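Local coordinates for protein amidase (Bacillus anthracis, PDB 5EWQ) that probably hydrolyses monocarboxylic acid amides to the acid and ammonia, as a member of the amidase signature family, at residues Q154-E158 with L276-G282; Y464-A468 with F489-F495; N86-N92 with V162-N167. One frame throughout, in Å; residues are numbered along the deposited sequence.

The first segment from the N terminus, 86-92, forms an edge strand and pairs with 162-167, closing contact 3, a loop with 69 residues between its ends. Before that loop closes, 154-158 opens contact 1, which 276-282 completes, so contacts 3 and 1 cross; helix 150-155 leads directly into strand 161-166. Contact 2 follows in series, a short loop from 464-468 through a beta hairpin to 489-495. Contacts 1 and 2 touch, F277 packing on E491 and F495, whereas contacts 2 and 3 lie on opposite sides of the chain's centre. Contact 3 joins two strands of the central sheet, contact 1 joins helices 150-155 and 270-280, and contact 2 joins strand 466-473 to helix 491-503.

Contact 1 (Q154-E158 with L276-G282); sequences QLKEE and LFNAMIG
L155 lays its CD2 methyl against the side of helix 270-280, where it meets L276 CD1 at 3.6 Å. The same methyl lies 3.8 Å from A279 CB, one helical turn further on. The two leucine side chains cross obliquely. L276 reaches across because its CG is anti to the backbone N (chi1 -180°), which carries CD1 toward helix 150-155. A279 is the residue on which the contact converges, for its methyl is also overlapped by E158. The extended side chain of E158 brings its carboxylate broadside to that methyl, with A279 CB standing over the flat face, 3.8 Å from E158 CD. The methyl makes a van der Waals contact with this face, and L114 touches both E158 and A279 beside it. Q154 CB lies next to A279 O, and the extended side chain of Q154 runs alongside 279-281. E158 is brought to its place by a type I turn from L155 to E158, with a weak bond from E158 N to L155 O. N278 is turned to a different task, its OD1 accepting a hydrogen bond from Y301 N. L276 also rests on L219, V221 and P265, all in strands of the central sheet. Plain packing of segment 154-158 on helix 270-280, the contact joins the helix of the beta-alpha-beta crossover from strand 118-122 to parallel strand 161-166 with helix 270-280, within the helix-flanked mixed sheet of the amidase signature fold.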
ATOM      1  N   GLN A 154     -16.319  -5.180  -1.841  1.00 60.54           N
ATOM      2  CA  GLN A 154     -16.000  -6.581  -2.093  1.00 55.60           C
ATOM      3  C   GLN A 154     -15.317  -7.225  -0.890  1.00 61.99           C
ATOM      4  O   GLN A 154     -15.404  -8.438  -0.693  1.00 64.89           O
ATOM      5  CB  GLN A 154     -15.116  -6.715  -3.335  1.00 52.81           C
ATOM      6  CG  GLN A 154     -15.823  -6.394  -4.644  1.00 57.95           C
ATOM      7  CD  GLN A 154     -14.900  -6.492  -5.844  1.00 66.16           C
ATOM      8  OE1 GLN A 154     -13.720  -6.815  -5.709  1.00 66.73           O
ATOM      9  NE2 GLN A 154     -15.436  -6.212  -7.028  1.00 61.72           N
ATOM     10  N   LEU A 155     -14.638  -6.409  -0.089  1.00 61.66           N
ATOM     11  CA  LEU A 155     -13.967  -6.898   1.111  1.00 56.80           C
ATOM     12  C   LEU A 155     -14.969  -7.395   2.145  1.00 60.05           C
ATOM     13  O   LEU A 155     -14.731  -8.394   2.825  1.00 55.97           O
ATOM     14  CB  LEU A 155     -13.087  -5.806   1.722  1.00 48.25           C
ATOM     15  CG  LEU A 155     -11.609  -5.838   1.333  1.00 57.51           C
ATOM     16  CD1 LEU A 155     -10.844  -4.710   2.011  1.00 53.12           C
ATOM     17  CD2 LEU A 155     -11.007  -7.187   1.684  1.00 69.63           C
ATOM     18  N   LYS A 156     -16.092  -6.694   2.256  1.00 63.33           N
ATOM     19  CA  LYS A 156     -17.113  -7.039   3.237  1.00 76.81           C
ATOM     20  C   LYS A 156     -18.001  -8.176   2.740  1.00 74.71           C
ATOM     21  O   LYS A 156     -18.843  -8.687   3.478  1.00 66.21           O
ATOM     22  CB  LYS A 156     -17.958  -5.810   3.577  1.00 79.63           C
ATOM     23  CG  LYS A 156     -17.157  -4.675   4.200  1.00 73.27           C
ATOM     24  CD  LYS A 156     -18.040  -3.500   4.579  1.00 77.97           C
ATOM     25  CE  LYS A 156     -18.654  -2.847   3.353  1.00 81.14           C
ATOM     26  NZ  LYS A 156     -19.437  -1.632   3.712  1.00 88.37           N
ATOM     27  N   GLU A 157     -17.803  -8.571   1.486  1.00 76.59           N
ATOM     28  CA  GLU A 157     -18.538  -9.692   0.912  1.00 79.06           C
ATOM     29  C   GLU A 157     -17.896 -11.018   1.303  1.00 83.36           C
ATOM     30  O   GLU A 157     -18.460 -12.086   1.059  1.00 96.14           O
ATOM     31  CB  GLU A 157     -18.609  -9.566  -0.611  1.00 74.82           C
ATOM     32  CG  GLU A 157     -19.495  -8.432  -1.101  1.00 73.34           C
ATOM     33  CD  GLU A 157     -19.409  -8.230  -2.601  1.00 78.68           C
ATOM     34  OE1 GLU A 157     -18.546  -8.867  -3.241  1.00 90.05           O
ATOM     35  OE2 GLU A 157     -20.206  -7.433  -3.142  1.00 68.50           O
ATOM     36  N   GLU A 158     -16.717 -10.944   1.912  1.00 73.19           N
ATOM     37  CA  GLU A 158     -16.015 -12.141   2.359  1.00 73.35           C
ATOM     38  C   GLU A 158     -15.794 -12.127   3.869  1.00 76.87           C
ATOM     39  O   GLU A 158     -15.071 -12.965   4.406  1.00 92.45           O
ATOM     40  CB  GLU A 158     -14.676 -12.285   1.632  1.00 75.41           C
ATOM     41  CG  GLU A 158     -14.805 -12.509   0.133  1.00 86.11           C
ATOM     42  CD  GLU A 158     -13.493 -12.906  -0.514  1.00 92.95           C
ATOM     43  OE1 GLU A 158     -13.438 -12.973  -1.759  1.00 94.56           O
ATOM     44  OE2 GLU A 158     -12.516 -13.158   0.224  1.00 93.70           O
ATOM     45  N   LEU A 276      -5.528 -11.142   0.943  1.00 56.78           N
ATOM     46  CA  LEU A 276      -6.245  -9.888   0.762  1.00 53.85           C
ATOM     47  C   LEU A 276      -6.492  -9.608  -0.717  1.00 49.86           C
ATOM     48  O   LEU A 276      -7.515  -9.033  -1.091  1.00 48.97           O
ATOM     49  CB  LEU A 276      -5.464  -8.733   1.394  1.00 51.12           C
ATOM     50  CG  LEU A 276      -6.083  -7.338   1.295  1.00 52.52           C
ATOM     51  CD1 LEU A 276      -7.423  -7.301   2.005  1.00 58.96           C
ATOM     52  CD2 LEU A 276      -5.142  -6.295   1.872  1.00 49.33           C
ATOM     53  N   PHE A 277      -5.548 -10.031  -1.553  1.00 49.50           N
ATOM     54  CA  PHE A 277      -5.605  -9.778  -2.989  1.00 50.07           C
ATOM     55  C   PHE A 277      -6.756 -10.526  -3.660  1.00 67.76           C
ATOM     56  O   PHE A 277      -7.162 -10.188  -4.772  1.00 72.04           O
ATOM     57  CB  PHE A 277      -4.273 -10.161  -3.639  1.00 50.33           C
ATOM     58  CG  PHE A 277      -4.161  -9.765  -5.083  1.00 50.77           C
ATOM     59  CD1 PHE A 277      -4.255  -8.437  -5.461  1.00 48.69           C
ATOM     60  CD2 PHE A 277      -3.942 -10.721  -6.061  1.00 53.48           C
ATOM     61  CE1 PHE A 277      -4.147  -8.070  -6.790  1.00 53.96           C
ATOM     62  CE2 PHE A 277      -3.831 -10.361  -7.390  1.00 55.62           C
ATOM     63  CZ  PHE A 277      -3.932  -9.032  -7.755  1.00 52.12           C
ATOM     64  N   ASN A 278      -7.282 -11.537  -2.976  1.00 74.05           N
ATOM     65  CA  ASN A 278      -8.388 -12.328  -3.503  1.00 76.08           C
ATOM     66  C   ASN A 278      -9.694 -11.542  -3.585  1.00 77.59           C
ATOM     67  O   ASN A 278     -10.496 -11.754  -4.495  1.00 88.78           O
ATOM     68  CB  ASN A 278      -8.600 -13.581  -2.651  1.00 70.65           C
ATOM     69  CG  ASN A 278      -7.505 -14.611  -2.843  1.00 68.27           C
ATOM     70  OD1 ASN A 278      -6.902 -14.700  -3.913  1.00 66.31           O
ATOM     71  ND2 ASN A 278      -7.245 -15.399  -1.807  1.00 62.92           N
ATOM     72  N   ALA A 279      -9.905 -10.637  -2.634  1.00 71.25           N
ATOM     73  CA  ALA A 279     -11.159  -9.896  -2.555  1.00 69.65           C
ATOM     74  C   ALA A 279     -11.085  -8.541  -3.251  1.00 55.99           C
ATOM     75  O   ALA A 279     -12.112  -7.922  -3.524  1.00 53.65           O
ATOM     76  CB  ALA A 279     -11.569  -9.711  -1.103  1.00 61.71           C
HETATM   77  N   MSE A 280      -9.872  -8.077  -3.531  1.00 57.29           N
HETATM   78  CA  MSE A 280      -9.694  -6.784  -4.182  1.00 56.22           C
HETATM   79  C   MSE A 280      -9.961  -6.875  -5.679  1.00 60.32           C
HETATM   80  O   MSE A 280     -10.561  -5.974  -6.268  1.00 58.13           O
HETATM   81  CB  MSE A 280      -8.285  -6.246  -3.941  1.00 46.82           C
HETATM   82  CG  MSE A 280      -7.901  -6.103  -2.479  1.00 44.88           C
HETATM   83 SE   MSE A 280      -6.218  -5.138  -2.307  0.84 65.81          SE
HETATM   84  CE  MSE A 280      -5.619  -5.309  -4.154  1.00 69.28           C
ATOM     85  N   ILE A 281      -9.512  -7.966  -6.291  1.00 53.35           N
ATOM     86  CA  ILE A 281      -9.688  -8.167  -7.724  1.00 55.56           C
ATOM     87  C   ILE A 281     -11.155  -8.364  -8.083  1.00 72.25           C
ATOM     88  O   ILE A 281     -11.984  -8.648  -7.219  1.00 78.18           O
ATOM     89  CB  ILE A 281      -8.885  -9.381  -8.228  1.00 59.84           C
ATOM     90  CG1 ILE A 281      -9.397 -10.667  -7.574  1.00 70.19           C
ATOM     91  CG2 ILE A 281      -7.407  -9.188  -7.955  1.00 64.31           C
ATOM     92  CD1 ILE A 281      -8.667 -11.915  -8.024  1.00 76.46           C
ATOM     93  N   GLY A 282     -11.467  -8.215  -9.366  1.00 63.80           N
ATOM     94  CA  GLY A 282     -12.827  -8.384  -9.841  1.00 69.97           C
ATOM     95  C   GLY A 282     -13.135  -7.502 -11.033  1.00 79.24           C
ATOM     96  O   GLY A 282     -12.249  -6.838 -11.572  1.00 77.27           O
TER

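Contact 2 (Y464-A468 with F489-F495); sequences YPELA and FGEKELF
L467 points from strand 466-473 toward the first turn of helix 491-503, and its CB lies 4.0 Å from L494 CD1. With CG anti to the backbone N (chi1 -177°), the branch sends CD2 to the helix backbone and CD1 toward F495. CD2 lies next to L494 O, while CD1 approaches the ring of F495 obliquely, 4.3 Å from CE1. L494 answers with a single methyl: its CD1 fits between the two strand residues and also touches P465 CB at 3.6 Å. On the other flank of the proline the side chain of E491, bent at chi2 (79°), brings OE2 to 3.9 Å from P465 CB. That carboxylate oxygen accepts a hydrogen bond from S244 N, which holds the acid against the proline. G490 is the N-cap, and its O accepts the bond from L494 N. The short axes of strand 466-468 and helix 491-495 run nearly parallel, at 21°, so the helix returns along the strand after the hairpin with 479-485. Strand 466-473 lies between strands 239-242 and 479-485, and F495 packs on L241 and on V270, A273 and A274 of helix 270-280.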
ATOM      1  N   TYR A 464       2.716  -3.710 -15.686  1.00 71.82           N
ATOM      2  CA  TYR A 464       3.198  -4.987 -15.171  1.00 71.92           C
ATOM      3  C   TYR A 464       3.172  -5.007 -13.646  1.00 65.01           C
ATOM      4  O   TYR A 464       3.418  -3.985 -13.004  1.00 72.70           O
ATOM      5  CB  TYR A 464       4.611  -5.270 -15.686  1.00 76.88           C
ATOM      6  CG  TYR A 464       4.646  -5.791 -17.106  1.00 86.22           C
ATOM      7  CD1 TYR A 464       4.215  -5.007 -18.165  1.00 84.39           C
ATOM      8  CD2 TYR A 464       5.117  -7.067 -17.385  1.00 93.63           C
ATOM      9  CE1 TYR A 464       4.244  -5.480 -19.463  1.00 89.67           C
ATOM     10  CE2 TYR A 464       5.152  -7.549 -18.678  1.00 95.95           C
ATOM     11  CZ  TYR A 464       4.715  -6.750 -19.714  1.00 92.84           C
ATOM     12  OH  TYR A 464       4.747  -7.226 -21.003  1.00 93.99           O
ATOM     13  N   PRO A 465       2.866  -6.175 -13.060  1.00 67.27           N
ATOM     14  CA  PRO A 465       2.749  -6.309 -11.604  1.00 51.49           C
ATOM     15  C   PRO A 465       4.088  -6.213 -10.874  1.00 53.40           C
ATOM     16  O   PRO A 465       5.126  -6.576 -11.427  1.00 60.25           O
ATOM     17  CB  PRO A 465       2.139  -7.702 -11.432  1.00 53.00           C
ATOM     18  CG  PRO A 465       2.574  -8.449 -12.640  1.00 58.01           C
ATOM     19  CD  PRO A 465       2.571  -7.441 -13.753  1.00 62.82           C
ATOM     20  N   GLU A 466       4.049  -5.724  -9.639  1.00 58.67           N
ATOM     21  CA  GLU A 466       5.244  -5.580  -8.816  1.00 47.93           C
ATOM     22  C   GLU A 466       5.012  -6.170  -7.432  1.00 49.12           C
ATOM     23  O   GLU A 466       3.959  -5.960  -6.834  1.00 52.67           O
ATOM     24  CB  GLU A 466       5.640  -4.108  -8.692  1.00 46.02           C
ATOM     25  CG  GLU A 466       5.844  -3.394 -10.014  1.00 51.74           C
ATOM     26  CD  GLU A 466       5.837  -1.888  -9.854  1.00 58.52           C
ATOM     27  OE1 GLU A 466       5.562  -1.414  -8.731  1.00 42.05           O
ATOM     28  OE2 GLU A 466       6.102  -1.179 -10.847  1.00 70.49           O
ATOM     29  N   LEU A 467       5.996  -6.902  -6.918  1.00 48.07           N
ATOM     30  CA  LEU A 467       5.874  -7.511  -5.598  1.00 53.58           C
ATOM     31  C   LEU A 467       7.097  -7.232  -4.727  1.00 56.65           C
ATOM     32  O   LEU A 467       8.206  -7.660  -5.043  1.00 62.76           O
ATOM     33  CB  LEU A 467       5.658  -9.020  -5.722  1.00 53.98           C
ATOM     34  CG  LEU A 467       5.442  -9.770  -4.406  1.00 47.57           C
ATOM     35  CD1 LEU A 467       4.206  -9.248  -3.690  1.00 44.22           C
ATOM     36  CD2 LEU A 467       5.335 -11.266  -4.646  1.00 48.76           C
ATOM     37  N   ALA A 468       6.881  -6.518  -3.626  1.00 42.40           N
ATOM     38  CA  ALA A 468       7.961  -6.174  -2.708  1.00 40.26           C
ATOM     39  C   ALA A 468       8.075  -7.188  -1.574  1.00 48.47           C
ATOM     40  O   ALA A 468       7.087  -7.507  -0.914  1.00 47.28           O
ATOM     41  CB  ALA A 468       7.749  -4.778  -2.147  1.00 48.98           C
ATOM     42  N   PHE A 489      -0.448  -9.602 -16.119  1.00 65.34           N
ATOM     43  CA  PHE A 489      -1.509 -10.440 -15.560  1.00 75.32           C
ATOM     44  C   PHE A 489      -0.953 -11.696 -14.894  1.00 81.51           C
ATOM     45  O   PHE A 489      -1.633 -12.718 -14.814  1.00 88.33           O
ATOM     46  CB  PHE A 489      -2.520 -10.829 -16.644  1.00 81.34           C
ATOM     47  CG  PHE A 489      -3.118  -9.656 -17.366  1.00 86.33           C
ATOM     48  CD1 PHE A 489      -4.248  -9.023 -16.873  1.00 84.15           C
ATOM     49  CD2 PHE A 489      -2.555  -9.187 -18.542  1.00 87.84           C
ATOM     50  CE1 PHE A 489      -4.802  -7.943 -17.536  1.00 80.06           C
ATOM     51  CE2 PHE A 489      -3.104  -8.109 -19.211  1.00 83.60           C
ATOM     52  CZ  PHE A 489      -4.229  -7.486 -18.707  1.00 80.79           C
ATOM     53  N   GLY A 490       0.283 -11.611 -14.410  1.00 84.39           N
ATOM     54  CA  GLY A 490       0.945 -12.757 -13.814  1.00 84.93           C
ATOM     55  C   GLY A 490       1.131 -12.636 -12.314  1.00 77.21           C
ATOM     56  O   GLY A 490       2.206 -12.924 -11.790  1.00 79.92           O
ATOM     57  N   GLU A 491       0.079 -12.210 -11.621  1.00 74.20           N
ATOM     58  CA  GLU A 491       0.116 -12.104 -10.167  1.00 74.18           C
ATOM     59  C   GLU A 491       0.247 -13.478  -9.521  1.00 78.29           C
ATOM     60  O   GLU A 491       0.816 -13.613  -8.437  1.00 79.95           O
ATOM     61  CB  GLU A 491      -1.137 -11.397  -9.643  1.00 69.39           C
ATOM     62  CG  GLU A 491      -1.138  -9.886  -9.821  1.00 74.33           C
ATOM     63  CD  GLU A 491      -1.501  -9.448 -11.229  1.00 82.16           C
ATOM     64  OE1 GLU A 491      -1.600 -10.312 -12.126  1.00 85.17           O
ATOM     65  OE2 GLU A 491      -1.695  -8.232 -11.437  1.00 83.37           O
ATOM     66  N   LYS A 492      -0.285 -14.494 -10.194  1.00 80.45           N
ATOM     67  CA  LYS A 492      -0.229 -15.863  -9.694  1.00 79.91           C
ATOM     68  C   LYS A 492       1.207 -16.366  -9.619  1.00 81.44           C
ATOM     69  O   LYS A 492       1.591 -17.036  -8.660  1.00 75.98           O
ATOM     70  CB  LYS A 492      -1.064 -16.791 -10.579  1.00 75.02           C
ATOM     71  N   GLU A 493       2.001 -16.037 -10.633  1.00 81.16           N
ATOM     72  CA  GLU A 493       3.392 -16.467 -10.681  1.00 81.62           C
ATOM     73  C   GLU A 493       4.262 -15.608  -9.767  1.00 82.28           C
ATOM     74  O   GLU A 493       5.242 -16.090  -9.200  1.00 86.57           O
ATOM     75  CB  GLU A 493       3.920 -16.419 -12.116  1.00 81.24           C
ATOM     76  CG  GLU A 493       5.287 -17.062 -12.293  1.00 97.73           C
ATOM     77  CD  GLU A 493       5.758 -17.048 -13.734  1.00103.62           C
ATOM     78  OE1 GLU A 493       6.749 -17.741 -14.044  1.00102.14           O
ATOM     79  OE2 GLU A 493       5.137 -16.341 -14.556  1.00104.09           O
ATOM     80  N   LEU A 494       3.896 -14.338  -9.626  1.00 73.78           N
ATOM     81  CA  LEU A 494       4.640 -13.420  -8.769  1.00 65.74           C
ATOM     82  C   LEU A 494       4.576 -13.839  -7.305  1.00 63.65           C
ATOM     83  O   LEU A 494       5.599 -13.885  -6.622  1.00 62.47           O
ATOM     84  CB  LEU A 494       4.118 -11.991  -8.921  1.00 70.93           C
ATOM     85  CG  LEU A 494       5.007 -11.037  -9.720  1.00 67.24           C
ATOM     86  CD1 LEU A 494       4.579  -9.595  -9.498  1.00 61.27           C
ATOM     87  CD2 LEU A 494       6.472 -11.228  -9.351  1.00 57.76           C
ATOM     88  N   PHE A 495       3.370 -14.135  -6.829  1.00 58.73           N
ATOM     89  CA  PHE A 495       3.184 -14.578  -5.451  1.00 60.51           C
ATOM     90  C   PHE A 495       3.935 -15.877  -5.185  1.00 75.66           C
ATOM     91  O   PHE A 495       4.534 -16.047  -4.125  1.00 72.91           O
ATOM     92  CB  PHE A 495       1.698 -14.760  -5.134  1.00 55.44           C
ATOM     93  CG  PHE A 495       1.009 -13.494  -4.712  1.00 58.15           C
ATOM     94  CD1 PHE A 495       1.343 -12.876  -3.519  1.00 60.98           C
ATOM     95  CD2 PHE A 495       0.021 -12.928  -5.500  1.00 52.54           C
ATOM     96  CE1 PHE A 495       0.712 -11.713  -3.123  1.00 53.44           C
ATOM     97  CE2 PHE A 495      -0.615 -11.766  -5.108  1.00 50.76           C
ATOM     98  CZ  PHE A 495      -0.269 -11.159  -3.917  1.00 47.46           C
TER

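Contact 3 (N86-N92 with V162-N167); sequences NSVTEIN and VLGKAN
T89 and E90 both turn their backbone N-H to K165 O, a classic beta bulge that shifts the register of two antiparallel strands by one residue. T89 N makes the shorter bond to K165 O, 2.9 Å, and E90 N a weak one. OG1 of T89 sits between its own backbone N and carbonyl carbon (chi1 52°), near K165 CB, and is hydrogen-bonded to D123 OD1; the CG2 branch of T89 instead lies against N167 CA at 3.6 Å. Beyond the bulge, K165 N returns a 2.8 Å bond to E90 O. E90 CB and K165 CB pack at 3.8 Å before the charged ends part, E90 to a salt bridge with R21 and K165 NZ to P132, M131 and V125, whose three carbonyl oxygens accept hydrogen bonds from the ammonium group of this buried lysine. An asparagine closes each end of the pairing. N167 N binds S87 O, and N167 ND2 gives a second bond, 3.2 Å long, to N86 O. At the opposite end N92 N bonds to L163 O, and N92 ND2 reaches V162 O at 3.1 Å, nearly along the C=O axis and with V162 O in the plane of the N92 amide, while N92 OD1 accepts a hydrogen bond from N94 N. Strand 88-91 is an outermost strand of the mixed sheet, and 161-166 passes the pairing on to 118-122. V88, I91 and L163 pack against helix 64-79, V88 also meets V211 of helix 206-213, and E90 rests on the loop at P132.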
ATOM      1  N   ASN A  86       2.351   7.726  14.353  1.00 28.72           N
ATOM      2  CA  ASN A  86       1.384   8.562  13.647  1.00 24.92           C
ATOM      3  C   ASN A  86       1.136   8.075  12.225  1.00 32.77           C
ATOM      4  O   ASN A  86       1.432   8.777  11.256  1.00 30.26           O
ATOM      5  CB  ASN A  86       1.852  10.021  13.628  1.00 24.88           C
ATOM      6  CG  ASN A  86       0.742  10.986  13.254  1.00 37.74           C
ATOM      7  OD1 ASN A  86      -0.441  10.675  13.396  1.00 39.47           O
ATOM      8  ND2 ASN A  86       1.118  12.167  12.776  1.00 39.75           N
ATOM      9  N   SER A  87       0.598   6.866  12.105  1.00 35.00           N
ATOM     10  CA  SER A  87       0.369   6.257  10.801  1.00 23.89           C
ATOM     11  C   SER A  87      -1.111   6.005  10.544  1.00 36.08           C
ATOM     12  O   SER A  87      -1.490   5.528   9.474  1.00 43.89           O
ATOM     13  CB  SER A  87       1.143   4.946  10.685  1.00 24.59           C
ATOM     14  OG  SER A  87       0.681   3.999  11.632  1.00 35.42           O
ATOM     15  N   VAL A  88      -1.942   6.327  11.529  1.00 35.47           N
ATOM     16  CA  VAL A  88      -3.381   6.122  11.415  1.00 34.29           C
ATOM     17  C   VAL A  88      -4.126   7.452  11.377  1.00 32.19           C
ATOM     18  O   VAL A  88      -3.989   8.275  12.282  1.00 36.73           O
ATOM     19  CB  VAL A  88      -3.920   5.274  12.580  1.00 30.51           C
ATOM     20  CG1 VAL A  88      -5.423   5.098  12.457  1.00 32.01           C
ATOM     21  CG2 VAL A  88      -3.222   3.925  12.616  1.00 31.80           C
ATOM     22  N   THR A  89      -4.911   7.657  10.324  1.00 29.78           N
ATOM     23  CA  THR A  89      -5.694   8.879  10.184  1.00 31.94           C
ATOM     24  C   THR A  89      -7.085   8.721  10.782  1.00 38.75           C
ATOM     25  O   THR A  89      -7.575   9.610  11.476  1.00 43.86           O
ATOM     26  CB  THR A  89      -5.838   9.302   8.710  1.00 30.15           C
ATOM     27  OG1 THR A  89      -6.316   8.193   7.937  1.00 24.69           O
ATOM     28  CG2 THR A  89      -4.505   9.767   8.152  1.00 32.54           C
ATOM     29  N   GLU A  90      -7.718   7.587  10.510  1.00 35.99           N
ATOM     30  CA  GLU A  90      -9.088   7.369  10.948  1.00 34.05           C
ATOM     31  C   GLU A  90      -9.272   6.011  11.614  1.00 34.44           C
ATOM     32  O   GLU A  90      -8.568   5.052  11.301  1.00 34.12           O
ATOM     33  CB  GLU A  90     -10.046   7.497   9.763  1.00 38.70           C
ATOM     34  CG  GLU A  90     -11.348   8.197  10.098  1.00 61.45           C
ATOM     35  CD  GLU A  90     -11.161   9.686  10.320  1.00 55.13           C
ATOM     36  OE1 GLU A  90     -11.886  10.259  11.163  1.00 68.70           O
ATOM     37  OE2 GLU A  90     -10.293  10.283   9.648  1.00 34.80           O
ATOM     38  N   ILE A  91     -10.225   5.942  12.538  1.00 42.81           N
ATOM     39  CA  ILE A  91     -10.581   4.691  13.197  1.00 52.63           C
ATOM     40  C   ILE A  91     -12.087   4.483  13.140  1.00 51.74           C
ATOM     41  O   ILE A  91     -12.855   5.375  13.496  1.00 61.22           O
ATOM     42  CB  ILE A  91     -10.117   4.665  14.669  1.00 54.75           C
ATOM     43  CG1 ILE A  91      -8.596   4.528  14.747  1.00 50.99           C
ATOM     44  CG2 ILE A  91     -10.777   3.519  15.422  1.00 44.62           C
ATOM     45  CD1 ILE A  91      -8.074   3.207  14.226  1.00 46.97           C
ATOM     46  N   ASN A  92     -12.506   3.309  12.677  1.00 51.44           N
ATOM     47  CA  ASN A  92     -13.918   2.956  12.640  1.00 54.14           C
ATOM     48  C   ASN A  92     -14.499   2.903  14.050  1.00 66.92           C
ATOM     49  O   ASN A  92     -14.076   2.085  14.866  1.00 79.55           O
ATOM     50  CB  ASN A  92     -14.112   1.611  11.932  1.00 54.75           C
ATOM     51  CG  ASN A  92     -15.562   1.339  11.563  1.00 61.39           C
ATOM     52  OD1 ASN A  92     -16.488   1.882  12.165  1.00 57.87           O
ATOM     53  ND2 ASN A  92     -15.763   0.485  10.566  1.00 57.40           N
ATOM     54  N   VAL A 162     -13.396  -2.821   7.560  1.00 46.80           N
ATOM     55  CA  VAL A 162     -12.396  -1.766   7.643  1.00 47.54           C
ATOM     56  C   VAL A 162     -12.172  -1.323   9.088  1.00 51.95           C
ATOM     57  O   VAL A 162     -13.050  -0.726   9.710  1.00 46.84           O
ATOM     58  CB  VAL A 162     -12.791  -0.544   6.796  1.00 47.48           C
ATOM     59  CG1 VAL A 162     -11.696   0.510   6.852  1.00 38.78           C
ATOM     60  CG2 VAL A 162     -13.060  -0.962   5.360  1.00 41.48           C
ATOM     61  N   LEU A 163     -10.987  -1.623   9.611  1.00 45.92           N
ATOM     62  CA  LEU A 163     -10.625  -1.238  10.970  1.00 44.23           C
ATOM     63  C   LEU A 163     -10.428   0.270  11.077  1.00 51.71           C
ATOM     64  O   LEU A 163     -10.858   0.897  12.046  1.00 59.00           O
ATOM     65  CB  LEU A 163      -9.355  -1.966  11.412  1.00 44.15           C
ATOM     66  CG  LEU A 163      -8.777  -1.566  12.770  1.00 44.63           C
ATOM     67  CD1 LEU A 163      -9.757  -1.880  13.890  1.00 53.70           C
ATOM     68  CD2 LEU A 163      -7.441  -2.253  13.009  1.00 45.30           C
ATOM     69  N   GLY A 164      -9.776   0.843  10.071  1.00 39.13           N
ATOM     70  CA  GLY A 164      -9.516   2.271  10.042  1.00 36.94           C
ATOM     71  C   GLY A 164      -8.802   2.692   8.772  1.00 43.54           C
ATOM     72  O   GLY A 164      -8.749   1.936   7.801  1.00 50.98           O
ATOM     73  N   LYS A 165      -8.247   3.898   8.774  1.00 32.01           N
ATOM     74  CA  LYS A 165      -7.539   4.400   7.603  1.00 31.88           C
ATOM     75  C   LYS A 165      -6.107   4.808   7.937  1.00 35.29           C
ATOM     76  O   LYS A 165      -5.819   5.261   9.044  1.00 40.69           O
ATOM     77  CB  LYS A 165      -8.302   5.570   6.982  1.00 28.58           C
ATOM     78  CG  LYS A 165      -9.636   5.154   6.384  1.00 37.43           C
ATOM     79  CD  LYS A 165     -10.332   6.299   5.673  1.00 40.50           C
ATOM     80  CE  LYS A 165     -11.609   5.813   5.006  1.00 36.69           C
ATOM     81  NZ  LYS A 165     -12.354   6.908   4.328  1.00 48.87           N
ATOM     82  N   ALA A 166      -5.216   4.638   6.966  1.00 26.02           N
ATOM     83  CA  ALA A 166      -3.789   4.840   7.183  1.00 24.65           C
ATOM     84  C   ALA A 166      -3.306   6.192   6.678  1.00 37.79           C
ATOM     85  O   ALA A 166      -3.854   6.746   5.725  1.00 35.71           O
ATOM     86  CB  ALA A 166      -3.003   3.728   6.520  1.00 26.77           C
ATOM     87  N   ASN A 167      -2.267   6.714   7.323  1.00 41.57           N
ATOM     88  CA  ASN A 167      -1.669   7.978   6.919  1.00 29.71           C
ATOM     89  C   ASN A 167      -0.951   7.827   5.584  1.00 33.37           C
ATOM     90  O   ASN A 167      -0.630   6.714   5.167  1.00 38.40           O
ATOM     91  CB  ASN A 167      -0.707   8.487   7.996  1.00 19.82           C
ATOM     92  CG  ASN A 167      -0.451   9.978   7.894  1.00 43.84           C
ATOM     93  OD1 ASN A 167      -1.089  10.674   7.105  1.00 30.00           O
ATOM     94  ND2 ASN A 167       0.477  10.477   8.700  1.00 27.01           N
TER